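Local coordinates for protein deoxyhypusine synthase, putative (Entamoeba histolytica, PDB 7L9R) that probably acts as a deoxyhypusine synthase, an NAD-dependent transferase, at residues I125-D128 with I129-F133; G225-G228 with T229-E233. All coordinates share one frame; numbering follows the deposited sequence.

Interaction 1: residues I125-D128 with I129-F133; sequences IETD and IMKCF
Ile129 N, Met130 N and Lys131 N donate in turn to Ile125 O, Glu126 O and Thr127 O, each four residues back. The middle bond, from Met130 N to Glu126 O, is 2.8 Å long; the first, at 164° about the hydrogen, is the straightest. Beyond them, Cys132 N bonds to Ile129 O and Phe133 N to Met130 O, reaching back three residues rather than four.

The side chains start beside the same carbonyl oxygens. Met130 CB sits 3.2 Å from Glu126 O, and the thioether, straight as far as SD, bends at chi3 (-45°), bringing CE to 4.1 Å from that oxygen. Lys131 brings CG to 3.4 Å from Thr127 O and then runs out extended, so that NZ reaches Met98 O. Ile129 CG1 lies 3.4 Å from Ile125 O, while at its tip CD1 meets Ile125 CG2 at 4.2 Å in loose apolar contact; helix 189-200 packs against both isoleucines.

Asp128 turns its carboxylate off the helix, CG anti to the backbone N (chi1 -174°). There OD1 takes a salt bridge from Arg103 NE and a hydrogen bond from Val206 N, and OD2 takes one from Ile207 N. Bonded through both oxygens, the buried carboxylate is fixed in rotation and probably stays ionised, tying this helix to the start of helix 206-212. The arrangement is that of a short helix directly after strand 117-120 in a Rossmann-like parallel alpha/beta fold.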
# COMPACT_ATOMS: atom_id res chain seq x y z
N ILE B 125 18.55 -18.46 -6.04
CA ILE B 125 19.39 -19.63 -6.23
C ILE B 125 20.38 -19.78 -5.09
O ILE B 125 20.62 -20.88 -4.58
CB ILE B 125 20.09 -19.56 -7.61
CG1 ILE B 125 19.05 -19.46 -8.73
CG2 ILE B 125 20.98 -20.77 -7.83
CD1 ILE B 125 17.97 -20.53 -8.67
N GLU B 126 20.97 -18.66 -4.65
CA GLU B 126 21.98 -18.74 -3.60
C GLU B 126 21.36 -19.13 -2.26
O GLU B 126 22.02 -19.78 -1.44
CB GLU B 126 22.72 -17.40 -3.48
CG GLU B 126 23.40 -16.97 -4.77
CD GLU B 126 22.54 -16.03 -5.62
OE1 GLU B 126 21.33 -16.31 -5.77
OE2 GLU B 126 23.08 -15.03 -6.14
N THR B 127 20.10 -18.74 -2.03
CA THR B 127 19.39 -19.17 -0.83
C THR B 127 19.16 -20.67 -0.83
O THR B 127 19.35 -21.34 0.20
CB THR B 127 18.07 -18.42 -0.73
OG1 THR B 127 18.33 -17.01 -0.70
CG2 THR B 127 17.28 -18.81 0.52
N ASP B 128 18.78 -21.23 -1.98
CA ASP B 128 18.56 -22.67 -2.09
C ASP B 128 19.84 -23.44 -1.79
O ASP B 128 19.82 -24.44 -1.06
CB ASP B 128 18.03 -22.99 -3.49
CG ASP B 128 17.63 -24.45 -3.67
OD1 ASP B 128 16.94 -25.01 -2.80
OD2 ASP B 128 18.00 -25.03 -4.72
N ILE B 129 20.97 -22.94 -2.32
CA ILE B 129 22.28 -23.53 -2.03
C ILE B 129 22.63 -23.35 -0.56
O ILE B 129 23.10 -24.29 0.10
CB ILE B 129 23.35 -22.88 -2.93
CG1 ILE B 129 23.11 -23.22 -4.40
CG2 ILE B 129 24.76 -23.29 -2.49
CD1 ILE B 129 23.98 -22.41 -5.36
N MET B 130 22.43 -22.14 -0.03
CA MET B 130 22.82 -21.84 1.35
C MET B 130 22.11 -22.75 2.34
O MET B 130 22.71 -23.20 3.32
CB MET B 130 22.50 -20.37 1.64
CG MET B 130 22.92 -19.89 3.01
SD MET B 130 22.61 -18.13 3.27
CE MET B 130 23.21 -17.43 1.73
N LYS B 131 20.83 -23.06 2.09
CA LYS B 131 20.08 -23.91 3.00
C LYS B 131 20.56 -25.36 3.01
O LYS B 131 20.19 -26.10 3.92
CB LYS B 131 18.59 -23.88 2.65
CG LYS B 131 17.91 -22.58 3.04
CD LYS B 131 16.43 -22.61 2.73
CE LYS B 131 15.70 -21.49 3.47
NZ LYS B 131 14.22 -21.51 3.25
N CYS B 132 21.39 -25.77 2.05
CA CYS B 132 21.98 -27.10 2.10
C CYS B 132 23.14 -27.20 3.08
O CYS B 132 23.50 -28.31 3.48
CB CYS B 132 22.46 -27.54 0.71
SG CYS B 132 21.16 -27.73 -0.53
N PHE B 133 23.72 -26.07 3.47
CA PHE B 133 24.89 -26.06 4.35
C PHE B 133 24.55 -25.79 5.80
O PHE B 133 25.22 -26.32 6.69
CB PHE B 133 25.89 -25.00 3.87
CG PHE B 133 26.32 -25.18 2.44
CD1 PHE B 133 26.51 -26.45 1.90
CD2 PHE B 133 26.53 -24.09 1.62
CE1 PHE B 133 26.90 -26.62 0.58
CE2 PHE B 133 26.92 -24.25 0.30
CZ PHE B 133 27.10 -25.52 -0.22

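Interaction 2: residues G225-G228 with T229-E233; sequences GLFG and TCITE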
# COMPACT_ATOMS: atom_id res chain seq x y z
N GLY B 225 22.68 -10.60 -7.48
CA GLY B 225 22.66 -11.14 -6.15
C GLY B 225 24.03 -11.57 -5.67
O GLY B 225 25.07 -11.15 -6.20
N LEU B 226 24.03 -12.46 -4.67
CA LEU B 226 25.29 -12.91 -4.07
C LEU B 226 26.22 -13.51 -5.12
O LEU B 226 27.44 -13.34 -5.03
CB LEU B 226 25.00 -13.93 -2.97
CG LEU B 226 26.19 -14.37 -2.12
CD1 LEU B 226 26.79 -13.18 -1.40
CD2 LEU B 226 25.77 -15.46 -1.14
N PHE B 227 25.66 -14.20 -6.12
CA PHE B 227 26.46 -14.69 -7.24
C PHE B 227 27.27 -13.56 -7.88
O PHE B 227 28.46 -13.73 -8.18
CB PHE B 227 25.57 -15.37 -8.29
CG PHE B 227 26.34 -16.08 -9.38
CD1 PHE B 227 26.79 -17.38 -9.21
CD2 PHE B 227 26.59 -15.45 -10.59
CE1 PHE B 227 27.49 -18.03 -10.21
CE2 PHE B 227 27.29 -16.09 -11.59
CZ PHE B 227 27.74 -17.38 -11.40
N GLY B 228 26.66 -12.39 -8.07
CA GLY B 228 27.39 -11.27 -8.66
C GLY B 228 28.43 -10.70 -7.71
O GLY B 228 29.53 -10.35 -8.12
N THR B 229 28.10 -10.65 -6.41
CA THR B 229 29.09 -10.25 -5.41
C THR B 229 30.33 -11.14 -5.48
O THR B 229 31.46 -10.64 -5.41
CB THR B 229 28.48 -10.32 -4.01
OG1 THR B 229 27.30 -9.52 -3.96
CG2 THR B 229 29.49 -9.84 -2.96
N CYS B 230 30.14 -12.45 -5.64
CA CYS B 230 31.28 -13.36 -5.74
C CYS B 230 32.09 -13.11 -7.00
O CYS B 230 33.32 -13.25 -6.99
CB CYS B 230 30.80 -14.81 -5.70
SG CYS B 230 30.08 -15.27 -4.13
N ILE B 231 31.43 -12.74 -8.10
CA ILE B 231 32.16 -12.35 -9.30
C ILE B 231 33.02 -11.13 -9.02
O ILE B 231 34.19 -11.08 -9.40
CB ILE B 231 31.19 -12.10 -10.47
CG1 ILE B 231 30.59 -13.41 -10.97
CG2 ILE B 231 31.88 -11.33 -11.59
CD1 ILE B 231 29.51 -13.22 -12.00
N THR B 232 32.45 -10.14 -8.33
CA THR B 232 33.16 -8.90 -8.05
C THR B 232 34.39 -9.16 -7.17
O THR B 232 35.48 -8.65 -7.45
CB THR B 232 32.22 -7.91 -7.36
OG1 THR B 232 31.16 -7.54 -8.25
CG2 THR B 232 32.98 -6.66 -6.93
N GLU B 233 34.22 -9.96 -6.12
CA GLU B 233 35.34 -10.25 -5.22
C GLU B 233 36.41 -11.08 -5.91
O GLU B 233 37.61 -10.81 -5.76
CB GLU B 233 34.82 -10.95 -3.97
CG GLU B 233 33.90 -10.07 -3.14
CD GLU B 233 33.30 -10.79 -1.96
OE1 GLU B 233 33.52 -12.01 -1.82
OE2 GLU B 233 32.60 -10.13 -1.16
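At the start of helix 226-237, Gly225 holds the N-cap position and its carbonyl O accepts from Thr229 N at 3.1 Å. Cys230 N to Leu226 O follows at 2.9 Å, and Ile231 N to Phe227 O continues the same four-residue spacing.

Gly228 O takes two donors, both from Thr232. Thr232 N lies 2.9 Å from Gly228 O; Thr232 OG1 adds a longer bond to Gly228 O, 3.3 Å, from above the carbonyl plane, 39° out of it. Thr232 can make this second bond because OG1 stands beside its own backbone N, anti to the carbonyl carbon (chi1 -65°), which bends the hydroxyl back toward the preceding turn. This is the familiar way in which a helical threonine spends its hydroxyl on the carbonyl four residues before it.

On another side of the helix the Phe227 ring stands off the backbone, and Ile231 CD1 approaches the ring obliquely, 3.7 Å from Phe227 CE2. Ile174 of helix 160-179 and Leu242 also touch this ring. Ile231 packs further on Val247 of the second subunit, and Thr232 on Asn254 of that same subunit. Leu226 brings CD1 to 4.2 Å from Thr229 CB and CG to 4.5 Å from Cys230 SG, close to Lys167.

Interaction 1 comes first along the chain and interaction 2 about a hundred residues later, yet their centres lie only 15 Å apart, on the same side of the chain's centre. Their helices, 124-130 and 226-237, follow strands 117-120 and 216-218, which are neighbours at one end of the six-stranded parallel sheet. The join is direct: Glu126 OE2 accepts a hydrogen bond from Phe227 N at 2.7 Å, so a buried carboxylate on one helix meets the amino-terminal turn of the other. Helix 160-179 packs against side chains of both. Interaction 2 also packs on the second subunit, whereas no other chain touches the two segments of interaction 1.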